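Local coordinates for protein beta-agarase (Persicobacter, PDB 6AII) that probably hydrolyses the beta-1,4 linkages of agarose to release neoagarobiose, as a calcium-binding catalytic domain of glycoside hydrolase family 16, at residues A[105-116]-A[277-288]. Numbering follows the deposited sequence.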
loop_
_atom_site.group_PDB
_atom_site.type_symbol
_atom_site.label_atom_id
_atom_site.label_comp_id
_atom_site.label_asym_id
_atom_site.label_seq_id
_atom_site.Cartn_x
_atom_site.Cartn_y
_atom_site.Cartn_z
ATOM N N MET A 105 6.568 15.160 0.170
ATOM C CA MET A 105 6.508 13.699 0.003
ATOM C C MET A 105 6.022 13.365 -1.376
ATOM O O MET A 105 5.624 14.225 -2.122
ATOM C CB MET A 105 5.580 13.105 1.073
ATOM C CG MET A 105 6.215 13.096 2.445
ATOM S SD MET A 105 5.083 12.439 3.709
ATOM C CE MET A 105 6.154 11.467 4.727
ATOM N N GLY A 106 6.060 12.094 -1.758
ATOM C CA GLY A 106 5.603 11.718 -3.076
ATOM C C GLY A 106 4.413 10.786 -3.057
ATOM O O GLY A 106 4.138 10.047 -2.066
ATOM N N CYS A 107 3.698 10.777 -4.183
ATOM C CA CYS A 107 2.529 9.978 -4.375
ATOM C C CYS A 107 2.452 9.609 -5.858
ATOM O O CYS A 107 2.679 10.491 -6.695
ATOM C CB CYS A 107 1.292 10.746 -3.910
ATOM S SG CYS A 107 -0.232 9.829 -4.077
ATOM N N VAL A 108 2.207 8.328 -6.151
ATOM C CA VAL A 108 2.150 7.852 -7.504
ATOM C C VAL A 108 0.825 7.151 -7.756
ATOM O O VAL A 108 0.394 6.336 -6.914
ATOM C CB VAL A 108 3.339 6.905 -7.738
ATOM C CG1 VAL A 108 3.221 6.238 -9.075
ATOM C CG2 VAL A 108 4.643 7.669 -7.603
ATOM N N VAL A 109 0.147 7.423 -8.924
ATOM C CA VAL A 109 -1.106 6.784 -9.227
ATOM C C VAL A 109 -1.039 6.213 -10.647
ATOM O O VAL A 109 -0.559 6.899 -11.582
ATOM C CB VAL A 109 -2.297 7.741 -9.084
ATOM C CG1 VAL A 109 -3.570 6.993 -9.432
ATOM C CG2 VAL A 109 -2.390 8.331 -7.681
ATOM N N SER A 110 -1.450 4.980 -10.835
ATOM C CA SER A 110 -1.375 4.390 -12.166
ATOM C C SER A 110 -2.353 5.064 -13.132
ATOM O O SER A 110 -3.370 5.579 -12.711
ATOM C CB SER A 110 -1.696 2.914 -12.134
ATOM O OG SER A 110 -3.011 2.637 -11.757
ATOM N N LYS A 111 -1.950 5.065 -14.394
ATOM C CA LYS A 111 -2.882 5.375 -15.478
ATOM C C LYS A 111 -3.887 4.236 -15.657
ATOM O O LYS A 111 -5.078 4.462 -15.827
ATOM C CB LYS A 111 -2.115 5.595 -16.783
ATOM C CG LYS A 111 -3.068 5.958 -17.932
ATOM C CD LYS A 111 -2.339 6.137 -19.221
ATOM C CE LYS A 111 -1.724 7.498 -19.340
ATOM N NZ LYS A 111 -0.964 7.623 -20.613
ATOM N N GLY A 112 -3.423 3.002 -15.625
ATOM C CA GLY A 112 -4.257 1.865 -15.869
ATOM C C GLY A 112 -5.026 1.389 -14.650
ATOM O O GLY A 112 -4.889 1.966 -13.531
ATOM N N HIS A 113 -5.876 0.391 -14.918
ATOM C CA HIS A 113 -6.678 -0.239 -13.941
ATOM C C HIS A 113 -6.434 -1.750 -13.899
ATOM O O HIS A 113 -6.054 -2.395 -14.900
ATOM C CB HIS A 113 -8.191 -0.022 -14.168
ATOM C CG HIS A 113 -8.624 1.389 -14.046
ATOM N ND1 HIS A 113 -8.382 2.330 -15.041
ATOM C CD2 HIS A 113 -9.361 2.011 -13.102
ATOM C CE1 HIS A 113 -8.893 3.506 -14.658
ATOM N NE2 HIS A 113 -9.524 3.322 -13.483
ATOM N N VAL A 114 -6.768 -2.335 -12.756
ATOM C CA VAL A 114 -6.916 -3.772 -12.663
ATOM C C VAL A 114 -8.324 -4.131 -12.193
ATOM O O VAL A 114 -9.013 -3.320 -11.580
ATOM C CB VAL A 114 -5.855 -4.384 -11.733
ATOM C CG1 VAL A 114 -4.447 -4.024 -12.173
ATOM C CG2 VAL A 114 -6.053 -3.941 -10.318
ATOM N N GLN A 115 -8.727 -5.349 -12.511
ATOM C CA GLN A 115 -9.985 -5.927 -12.070
ATOM C C GLN A 115 -9.818 -7.427 -11.923
ATOM O O GLN A 115 -9.043 -8.081 -12.709
ATOM C CB GLN A 115 -11.082 -5.585 -13.101
ATOM C CG GLN A 115 -12.425 -6.169 -12.768
ATOM C CD GLN A 115 -13.474 -5.683 -13.743
ATOM O OE1 GLN A 115 -13.260 -5.731 -14.961
ATOM N NE2 GLN A 115 -14.596 -5.235 -13.200
ATOM N N TYR A 116 -10.564 -8.021 -11.012
ATOM C CA TYR A 116 -10.492 -9.434 -10.769
ATOM C C TYR A 116 -10.791 -10.176 -12.083
ATOM O O TYR A 116 -11.579 -9.644 -12.873
ATOM C CB TYR A 116 -11.522 -9.906 -9.740
ATOM C CG TYR A 116 -12.959 -9.929 -10.205
ATOM C CD1 TYR A 116 -13.703 -8.780 -10.191
ATOM C CD2 TYR A 116 -13.484 -11.060 -10.798
ATOM C CE1 TYR A 116 -14.993 -8.756 -10.707
ATOM C CE2 TYR A 116 -14.768 -11.044 -11.327
ATOM C CZ TYR A 116 -15.511 -9.896 -11.267
ATOM O OH TYR A 116 -16.813 -9.830 -11.755
ATOM N N THR A 277 -15.920 -5.443 -7.118
ATOM C CA THR A 277 -15.933 -5.631 -8.560
ATOM C C THR A 277 -15.349 -4.473 -9.327
ATOM O O THR A 277 -15.099 -4.631 -10.530
ATOM C CB THR A 277 -17.360 -5.840 -9.116
ATOM O OG1 THR A 277 -18.143 -4.671 -8.923
ATOM C CG2 THR A 277 -18.061 -7.012 -8.481
ATOM N N LYS A 278 -15.252 -3.273 -8.757
ATOM C CA LYS A 278 -15.016 -2.110 -9.582
ATOM C C LYS A 278 -13.539 -2.021 -9.986
ATOM O O LYS A 278 -12.658 -2.240 -9.123
ATOM C CB LYS A 278 -15.416 -0.857 -8.831
ATOM C CG LYS A 278 -16.918 -0.755 -8.617
ATOM C CD LYS A 278 -17.358 0.444 -7.822
ATOM C CE LYS A 278 -18.876 0.491 -7.833
ATOM N NZ LYS A 278 -19.321 1.525 -6.892
ATOM N N PRO A 279 -13.232 -1.663 -11.206
ATOM C CA PRO A 279 -11.800 -1.534 -11.619
ATOM C C PRO A 279 -11.081 -0.547 -10.711
ATOM O O PRO A 279 -11.652 0.466 -10.346
ATOM C CB PRO A 279 -11.833 -1.014 -13.054
ATOM C CG PRO A 279 -13.122 -1.653 -13.573
ATOM C CD PRO A 279 -14.086 -1.497 -12.414
ATOM N N MET A 280 -9.806 -0.861 -10.417
ATOM C CA MET A 280 -9.051 -0.053 -9.500
ATOM C C MET A 280 -7.731 0.423 -10.100
ATOM O O MET A 280 -7.041 -0.325 -10.834
ATOM C CB MET A 280 -8.765 -0.824 -8.223
ATOM C CG MET A 280 -10.005 -1.261 -7.519
ATOM S SD MET A 280 -9.594 -2.021 -5.903
ATOM C CE MET A 280 -11.221 -2.597 -5.448
ATOM N N LYS A 281 -7.338 1.645 -9.693
ATOM C CA LYS A 281 -5.983 2.161 -9.984
ATOM C C LYS A 281 -5.079 1.726 -8.814
ATOM O O LYS A 281 -5.603 1.573 -7.706
ATOM C CB LYS A 281 -5.930 3.676 -10.104
ATOM C CG LYS A 281 -6.642 4.197 -11.361
ATOM C CD LYS A 281 -6.605 5.688 -11.473
ATOM C CE LYS A 281 -7.293 6.142 -12.752
ATOM N NZ LYS A 281 -7.114 7.608 -12.888
ATOM N N LEU A 282 -3.790 1.567 -9.109
ATOM C CA LEU A 282 -2.788 1.281 -8.081
ATOM C C LEU A 282 -2.205 2.622 -7.628
ATOM O O LEU A 282 -1.828 3.490 -8.430
ATOM C CB LEU A 282 -1.733 0.350 -8.686
ATOM C CG LEU A 282 -0.545 0.017 -7.780
ATOM C CD1 LEU A 282 -0.988 -0.816 -6.606
ATOM C CD2 LEU A 282 0.508 -0.717 -8.600
ATOM N N ILE A 283 -2.048 2.768 -6.296
ATOM C CA ILE A 283 -1.477 3.915 -5.697
ATOM C C ILE A 283 -0.288 3.444 -4.842
ATOM O O ILE A 283 -0.436 2.488 -4.060
ATOM C CB ILE A 283 -2.547 4.666 -4.848
ATOM C CG1 ILE A 283 -3.772 5.001 -5.721
ATOM C CG2 ILE A 283 -1.952 5.898 -4.175
ATOM C CD1 ILE A 283 -4.816 5.877 -5.090
ATOM N N ILE A 284 0.841 4.110 -4.994
ATOM C CA ILE A 284 2.003 3.885 -4.102
ATOM C C ILE A 284 2.420 5.256 -3.568
ATOM O O ILE A 284 2.640 6.187 -4.322
ATOM C CB ILE A 284 3.173 3.217 -4.811
ATOM C CG1 ILE A 284 2.693 1.950 -5.520
ATOM C CG2 ILE A 284 4.261 2.953 -3.774
ATOM C CD1 ILE A 284 3.828 1.102 -6.043
ATOM N N ASN A 285 2.450 5.381 -2.253
ATOM C CA ASN A 285 2.737 6.692 -1.718
ATOM C C ASN A 285 3.323 6.593 -0.312
ATOM O O ASN A 285 3.269 5.541 0.366
ATOM C CB ASN A 285 1.493 7.597 -1.651
ATOM C CG ASN A 285 0.593 7.284 -0.467
ATOM O OD1 ASN A 285 -0.142 6.317 -0.480
ATOM N ND2 ASN A 285 0.621 8.079 0.586
ATOM N N ILE A 286 3.837 7.743 0.133
ATOM C CA ILE A 286 4.239 7.912 1.509
ATOM C C ILE A 286 3.435 9.084 2.093
ATOM O O ILE A 286 2.947 9.930 1.344
ATOM C CB ILE A 286 5.745 8.149 1.685
ATOM C CG1 ILE A 286 6.211 9.472 1.069
ATOM C CG2 ILE A 286 6.515 6.916 1.139
ATOM C CD1 ILE A 286 7.715 9.770 1.169
ATOM N N GLU A 287 3.172 9.026 3.378
ATOM C CA GLU A 287 2.429 10.101 4.002
ATOM C C GLU A 287 2.726 10.154 5.489
ATOM O O GLU A 287 3.130 9.182 6.112
ATOM C CB GLU A 287 0.942 9.918 3.749
ATOM C CG GLU A 287 0.343 8.665 4.147
ATOM C CD GLU A 287 -1.122 8.442 3.643
ATOM O OE1 GLU A 287 -1.527 8.772 2.513
ATOM O OE2 GLU A 287 -1.893 8.036 4.504
ATOM N N ALA A 288 2.409 11.319 6.035
ATOM C CA ALA A 288 2.459 11.579 7.491
ATOM C C ALA A 288 1.024 11.839 7.899
ATOM O O ALA A 288 0.550 12.960 7.656
ATOM C CB ALA A 288 3.370 12.702 7.815
HETATM O O HOH W 1 -4.307 8.191 -13.072
#
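K281 crosses the point where 105-116 departs from strand 280-287 and returns to it, and its extended chain touches both sides of the interruption, V109 and S110 before it and H113 after it. CB lies 3.5 Å from S110 OG. CG sits over one face of the H113 imidazole, a CH-pi contact 3.9 Å from CG to the ring centroid, with P279 at the ring's edge; H113 NE2 is hydrogen-bonded to D140. CD meets V109 CG1 and S110 O, CE lies against H113 CE1 and NE2, and NZ donates to a water that in turn donates to S110 O.

The backbones form an antiparallel ladder through V108–I284, flanked by the non-hydrogen-bonded pairs C107–N285 and V109–I283. Beyond S110 the register slips by two residues and resumes at V114–M280. S110 OG spans the break: with OG between backbone N and carbonyl carbon (chi1 65°), it accepts from L282 N at 3.0 Å and donates to G112 O at 2.7 Å.

This is the concave-sheet side of the beta-jelly-roll sandwich of family 16, where strand 280-287 runs between 97-110 and 132-139. L282 and I284 face the other sheet, touching I318, whereas V109, I283 and N285 point the opposite way, and N285 OD1 accepts a hydrogen bond from W136 NE1.

At one end Q115 NE2 donates to T277 O at 2.8 Å, the acceptor lying in the Q115 amide plane, while Y116 turns its ring edge to T277. At the other, M105's extended chi2 (178°) carries SD to 3.5 Å from E287 CA, the bend at chi3 lays CE against E287 C, and CB packs on I286 CG1.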